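Local coordinates for Tat-secreted protein Rv2525c (Mycobacterium tuberculosis, PDB 4PMQ) that probably acts as a peptidoglycan hydrolase with glycosidase activity and shows esterase activity in vitro, preferring a short C4 acyl ester, at residues G13-A17 and S18-A22; K145-D148 and W149-D153. All coordinates share one frame; numbering follows the deposited sequence. Where two conformers were deposited one is given.

Overall arrangement
Both contacts are local, each within one continuous run of chain, at the outside of a TIM-barrel-like glycoside hydrolase domain. Contact 1, residues 13-22, joins a loop to the start of helix 17-22, which follows strand 6-9 and leads to the parallel strand 27-31. Contact 2, residues 145-153, lies wholly on helix 144-153, between the parallel strands 138-142 and 158-161. Their centres are 34 Å apart, on opposite sides of the chain's centre, at 18 and 17 Å from it, and their nearest atoms stay about 22 Å apart. The two therefore do not touch; the curled sheet to which all these strands belong connects them.

Contact 1. Residues G13-A17 and S18-A22; sequences GVIPA and SQIRA
Ile15 and Ile20 meet through their aliphatic branches, Ile15 CG2 lying 3.8 Å from Ile20 CG1, as the incoming loop folds against the first turn of helix 17-22. The methyl of Ile15 reaches the helix because CG2 stands opposite the backbone N, while CG1 sits beside that N (chi1 -59°). The same methyl also touches Gln19 CB, the two side chains crossing at about a right angle. Ile15 also packs on Val190 and Val192 of strand 190-197, and Ile20 on Leu55 of helix 49-57 and on Tyr10; both are buried.

Pro16, the N-cap residue, runs alongside Gln19 and points the same way. Extended beyond CG, the Gln19 chain sets its amide oxygen obliquely beside the CD-CG edge of the proline ring: OE1 is 3.2 Å from Pro16 CD and 3.5 Å from Pro16 CG, a contact of oxygen with ring carbons. Two backbone N-H groups grip Pro16 O. Gln19 N, at 2.9 Å from Pro16 O, approaches from above the carbonyl plane with a bent N-H...O angle of 134°, whereas Ile20 N lies in that plane but farther off, at 3.3 Å from Pro16 O. One residue on, Arg21 N donates to Ala17 O at 2.9 Å and almost straight, 174°, showing the regular helical pattern established. Ala17 N is held separately by Asp54 OD2 of helix 49-57. The arrangement is a proline N-cap opening the helix of the beta-alpha-beta crossover from strand 6-9 to strand 27-31, consistent with a TIM-barrel-like fold.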
ATOM      1  N   GLY A  13       5.681 -13.474   4.385  1.00 12.02           N
ATOM      2  CA  GLY A  13       6.959 -13.584   5.072  1.00 11.95           C
ATOM      3  C   GLY A  13       7.870 -12.408   4.809  1.00 13.26           C
ATOM      4  O   GLY A  13       7.503 -11.461   4.106  1.00 11.78           O
ATOM      5  N   VAL A  14       9.041 -12.444   5.436  1.00  9.92           N
ATOM      6  CA  VAL A  14      10.043 -11.391   5.299  1.00  9.76           C
ATOM      7  C   VAL A  14      11.113 -11.912   4.362  1.00 13.22           C
ATOM      8  O   VAL A  14      11.628 -13.000   4.583  1.00 15.71           O
ATOM      9  CB  VAL A  14      10.630 -10.977   6.676  1.00 13.42           C
ATOM     10  CG1 VAL A  14      11.749  -9.957   6.515  1.00 12.17           C
ATOM     11  CG2 VAL A  14       9.530 -10.434   7.595  1.00 13.44           C
ATOM     12  N   ILE A  15      11.473 -11.135   3.347  1.00  8.63           N
ATOM     13  CA  ILE A  15      12.486 -11.611   2.409  1.00  7.44           C
ATOM     14  C   ILE A  15      13.813 -10.897   2.623  1.00 10.15           C
ATOM     15  O   ILE A  15      13.821  -9.663   2.658  1.00  9.93           O
ATOM     16  CB  ILE A  15      12.004 -11.434   0.945  1.00  9.11           C
ATOM     17  CG1 ILE A  15      10.692 -12.193   0.679  1.00  9.35           C
ATOM     18  CG2 ILE A  15      13.105 -11.825  -0.094  1.00  9.87           C
ATOM     19  CD1 ILE A  15       9.975 -11.690  -0.599  1.00 10.43           C
ATOM     20  N   PRO A  16      14.960 -11.628   2.692  1.00  9.64           N
ATOM     21  CA  PRO A  16      16.256 -10.931   2.770  1.00  9.34           C
ATOM     22  C   PRO A  16      16.370  -9.940   1.613  1.00 13.01           C
ATOM     23  O   PRO A  16      16.007 -10.269   0.474  1.00 11.90           O
ATOM     24  CB  PRO A  16      17.282 -12.075   2.678  1.00 11.24           C
ATOM     25  CG  PRO A  16      16.549 -13.276   3.179  1.00 14.24           C
ATOM     26  CD  PRO A  16      15.138 -13.092   2.678  1.00 10.31           C
ATOM     27  N   ALA A  17      16.801  -8.703   1.897  1.00 10.97           N
ATOM     28  CA  ALA A  17      16.929  -7.665   0.877  1.00 10.49           C
ATOM     29  C   ALA A  17      17.809  -8.122  -0.300  1.00 12.35           C
ATOM     30  O   ALA A  17      17.527  -7.777  -1.459  1.00 11.78           O
ATOM     31  CB  ALA A  17      17.520  -6.412   1.496  1.00 11.79           C
ATOM     32  N   SER A  18      18.864  -8.926  -0.017  1.00  8.78           N
ATOM     33  CA  SER A  18      19.726  -9.443  -1.087  1.00  9.24           C
ATOM     34  C   SER A  18      18.924 -10.275  -2.095  1.00 10.44           C
ATOM     35  O   SER A  18      19.224 -10.243  -3.295  1.00 10.01           O
ATOM     36  CB  SER A  18      20.867 -10.282  -0.515  1.00 12.16           C
ATOM     37  OG  SER A  18      20.366 -11.366   0.248  1.00 17.32           O
ATOM     38  N   GLN A  19      17.861 -10.979  -1.615  1.00  7.58           N
ATOM     39  CA  GLN A  19      17.036 -11.756  -2.548  1.00  7.83           C
ATOM     40  C   GLN A  19      16.065 -10.851  -3.327  1.00  9.94           C
ATOM     41  O   GLN A  19      15.807 -11.133  -4.500  1.00  9.20           O
ATOM     42  CB  GLN A  19      16.307 -12.899  -1.850  1.00  8.85           C
ATOM     43  CG  GLN A  19      17.330 -13.925  -1.328  1.00 11.80           C
ATOM     44  CD  GLN A  19      16.678 -15.129  -0.686  1.00 34.60           C
ATOM     45  OE1 GLN A  19      15.909 -15.015   0.260  1.00 28.87           O
ATOM     46  NE2 GLN A  19      17.012 -16.317  -1.152  1.00 35.42           N
ATOM     47  N   ILE A  20      15.548  -9.760  -2.711  1.00  7.72           N
ATOM     48  CA  ILE A  20      14.690  -8.819  -3.448  1.00  7.48           C
ATOM     49  C   ILE A  20      15.526  -8.242  -4.596  1.00 10.30           C
ATOM     50  O   ILE A  20      15.090  -8.236  -5.741  1.00  9.95           O
ATOM     51  CB  ILE A  20      14.145  -7.713  -2.522  1.00  9.93           C
ATOM     52  CG1 ILE A  20      13.155  -8.336  -1.519  1.00 11.41           C
ATOM     53  CG2 ILE A  20      13.520  -6.539  -3.329  1.00  6.76           C
ATOM     54  CD1 ILE A  20      13.117  -7.667  -0.244  1.00 24.64           C
ATOM     55  N   ARG A  21      16.745  -7.783  -4.268  1.00  7.83           N
ATOM     56  CA  ARG A  21      17.640  -7.213  -5.251  1.00  8.00           C
ATOM     57  C   ARG A  21      17.990  -8.258  -6.338  1.00 10.43           C
ATOM     58  O   ARG A  21      17.867  -7.942  -7.526  1.00 10.22           O
ATOM     59  CB  ARG A  21      18.879  -6.686  -4.558  1.00  6.63           C
ATOM     60  CG  ARG A  21      19.841  -5.933  -5.473  1.00 13.77           C
ATOM     61  CD  ARG A  21      21.005  -5.378  -4.675  1.00 11.70           C
ATOM     62  NE  ARG A  21      21.799  -6.438  -4.054  1.00 13.92           N
ATOM     63  CZ  ARG A  21      22.771  -6.233  -3.166  1.00 32.06           C
ATOM     64  NH1 ARG A  21      23.107  -4.996  -2.809  1.00 21.61           N
ATOM     65  NH2 ARG A  21      23.426  -7.262  -2.643  1.00 19.56           N
ATOM     66  N   ALA A  22      18.278  -9.519  -5.941  1.00  8.04           N
ATOM     67  CA  ALA A  22      18.608 -10.592  -6.898  1.00  9.10           C
ATOM     68  C   ALA A  22      17.456 -10.890  -7.870  1.00 13.45           C
ATOM     69  O   ALA A  22      17.714 -11.301  -9.022  1.00 12.35           O
ATOM     70  CB  ALA A  22      19.005 -11.870  -6.154  1.00 10.52           C
TER

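Contact 2. Residues K145-D148 and W149-D153; sequences KTID and WAVND
The indole of Trp149 has Lys145 lying over one face, an i to i+4 pairing on helix 144-153, the crossover helix of a beta-alpha-beta unit. Lys145 O sits above the indole, offset toward the rim. In the conformer described, one of two for this lysine, Lys145 CG adds a CH-pi contact 3.9 Å from the centroid of the six-membered ring, 19° off its normal. The lysine chain gets there because CG is swung opposite the backbone N (chi1 -175°). Thr146 CA approaches Trp149 CE3 obliquely at 3.7 Å. Elsewhere the ring meets two tyrosines of helix 115-133, Tyr115 edge-to-face and Tyr118 with its plane moderately inclined.

Farther round the helix, Ile147 and Val151 touch methyl to methyl, CG2 to CG2 at 4.0 Å, and both pack on Phe159 of strand 158-161, as does Ala150. This is the side of the helix turned to the sheet. Asp148, on an exposed face, has its carboxylate OD1 hydrogen-bonded to His172 NE2.

Four consecutive main-chain bonds stitch the turns together. Lys145 O has two roles, lying over the indole and accepting from Trp149 N at 3.1 Å. The straightest of the four runs from Val151 N to Ile147 O, 2.8 Å long with an N-H...O angle of 170°, and Val151 CG2 lies 3.3 Å from that same Ile147 O.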
ATOM      1  N   LYS A 145     -10.880   3.141 -11.384  1.00  5.37           N
ATOM      2  CA  LYS A 145     -12.162   3.839 -11.230  0.50  5.66           C
ATOM      3  C   LYS A 145     -12.194   4.602  -9.898  1.00  8.70           C
ATOM      4  O   LYS A 145     -12.633   5.765  -9.842  1.00  8.92           O
ATOM      5  CB  LYS A 145     -13.321   2.834 -11.295  0.50  8.68           C
ATOM      6  CG  LYS A 145     -14.692   3.508 -11.254  0.50 23.65           C
ATOM      7  CD  LYS A 145     -15.822   2.533 -11.567  0.50 36.03           C
ATOM      8  CE  LYS A 145     -17.093   3.212 -12.036  0.50 46.10           C
ATOM      9  NZ  LYS A 145     -16.880   4.171 -13.160  0.50 49.05           N
ATOM     10  N   THR A 146     -11.754   3.936  -8.833  1.00  5.65           N
ATOM     11  CA  THR A 146     -11.741   4.501  -7.479  1.00  4.71           C
ATOM     12  C   THR A 146     -10.680   5.612  -7.391  1.00  7.45           C
ATOM     13  O   THR A 146     -10.916   6.657  -6.760  1.00  7.17           O
ATOM     14  CB  THR A 146     -11.543   3.368  -6.444  1.00  5.24           C
ATOM     15  OG1 THR A 146     -12.612   2.416  -6.588  1.00  6.36           O
ATOM     16  CG2 THR A 146     -11.578   3.906  -4.992  1.00  7.95           C
ATOM     17  N   ILE A 147      -9.521   5.388  -8.031  1.00  4.79           N
ATOM     18  CA  ILE A 147      -8.484   6.410  -8.099  1.00  4.37           C
ATOM     19  C   ILE A 147      -9.078   7.650  -8.770  1.00  8.78           C
ATOM     20  O   ILE A 147      -8.921   8.758  -8.253  1.00  6.99           O
ATOM     21  CB  ILE A 147      -7.226   5.899  -8.837  1.00  5.68           C
ATOM     22  CG1 ILE A 147      -6.441   4.913  -7.929  1.00  5.62           C
ATOM     23  CG2 ILE A 147      -6.327   7.069  -9.268  1.00  6.99           C
ATOM     24  CD1 ILE A 147      -5.382   4.137  -8.726  1.00  8.36           C
ATOM     25  N   ASP A 148      -9.833   7.458  -9.877  1.00  6.20           N
ATOM     26  CA  ASP A 148     -10.372   8.642 -10.552  1.00  6.28           C
ATOM     27  C   ASP A 148     -11.357   9.406  -9.660  1.00  8.89           C
ATOM     28  O   ASP A 148     -11.335  10.646  -9.610  1.00  8.20           O
ATOM     29  CB  ASP A 148     -11.038   8.299 -11.887  1.00  7.26           C
ATOM     30  CG  ASP A 148     -10.936   9.521 -12.763  1.00 11.44           C
ATOM     31  OD1 ASP A 148      -9.852   9.735 -13.348  1.00 12.17           O
ATOM     32  OD2 ASP A 148     -11.911  10.315 -12.801  1.00 11.95           O
ATOM     33  N   TRP A 149     -12.205   8.668  -8.939  1.00  6.61           N
ATOM     34  CA  TRP A 149     -13.155   9.347  -8.054  1.00  6.89           C
ATOM     35  C   TRP A 149     -12.418  10.157  -6.993  1.00  9.18           C
ATOM     36  O   TRP A 149     -12.783  11.319  -6.743  1.00  7.57           O
ATOM     37  CB  TRP A 149     -14.074   8.344  -7.362  1.00  5.85           C
ATOM     38  CG  TRP A 149     -15.069   7.642  -8.233  1.00  7.60           C
ATOM     39  CD1 TRP A 149     -15.798   8.181  -9.252  1.00 10.85           C
ATOM     40  CD2 TRP A 149     -15.614   6.325  -8.004  1.00  7.87           C
ATOM     41  NE1 TRP A 149     -16.713   7.252  -9.722  1.00 10.03           N
ATOM     42  CE2 TRP A 149     -16.628   6.116  -8.962  1.00 10.81           C
ATOM     43  CE3 TRP A 149     -15.345   5.310  -7.070  1.00  8.80           C
ATOM     44  CZ2 TRP A 149     -17.349   4.914  -9.039  1.00 10.15           C
ATOM     45  CZ3 TRP A 149     -16.066   4.123  -7.145  1.00  9.94           C
ATOM     46  CH2 TRP A 149     -17.001   3.911  -8.167  1.00 10.43           C
ATOM     47  N   ALA A 150     -11.359   9.552  -6.394  1.00  6.75           N
ATOM     48  CA  ALA A 150     -10.541  10.192  -5.337  1.00  6.72           C
ATOM     49  C   ALA A 150      -9.803  11.428  -5.898  1.00  8.66           C
ATOM     50  O   ALA A 150      -9.823  12.492  -5.276  1.00 10.06           O
ATOM     51  CB  ALA A 150      -9.565   9.190  -4.768  1.00  7.69           C
ATOM     52  N   VAL A 151      -9.187  11.291  -7.080  1.00  5.61           N
ATOM     53  CA  VAL A 151      -8.497  12.421  -7.713  1.00  6.20           C
ATOM     54  C   VAL A 151      -9.490  13.568  -7.950  1.00  8.76           C
ATOM     55  O   VAL A 151      -9.202  14.729  -7.627  1.00  9.92           O
ATOM     56  CB  VAL A 151      -7.806  12.011  -9.031  1.00  9.86           C
ATOM     57  CG1 VAL A 151      -7.325  13.242  -9.814  1.00  9.91           C
ATOM     58  CG2 VAL A 151      -6.655  11.063  -8.754  1.00  9.11           C
ATOM     59  N   ASN A 152     -10.657  13.232  -8.513  1.00  7.38           N
ATOM     60  CA  ASN A 152     -11.697  14.210  -8.823  1.00  9.43           C
ATOM     61  C   ASN A 152     -12.202  14.929  -7.537  1.00 13.25           C
ATOM     62  O   ASN A 152     -12.621  16.092  -7.601  1.00 13.88           O
ATOM     63  CB  ASN A 152     -12.844  13.512  -9.544  1.00 12.69           C
ATOM     64  CG  ASN A 152     -13.805  14.470 -10.187  1.00 33.05           C
ATOM     65  OD1 ASN A 152     -13.408  15.433 -10.825  1.00 18.72           O
ATOM     66  ND2 ASN A 152     -15.093  14.237 -10.018  1.00 36.01           N
ATOM     67  N   ASP A 153     -12.182  14.230  -6.380  1.00  8.39           N
ATOM     68  CA  ASP A 153     -12.585  14.799  -5.082  1.00  7.64           C
ATOM     69  C   ASP A 153     -11.438  15.459  -4.309  1.00 10.79           C
ATOM     70  O   ASP A 153     -11.670  15.980  -3.210  1.00 11.47           O
ATOM     71  CB  ASP A 153     -13.217  13.741  -4.199  1.00  7.78           C
ATOM     72  CG  ASP A 153     -14.620  13.367  -4.664  1.00 15.47           C
ATOM     73  OD1 ASP A 153     -15.266  14.208  -5.343  1.00 18.84           O
ATOM     74  OD2 ASP A 153     -15.103  12.278  -4.275  1.00 14.71           O
TER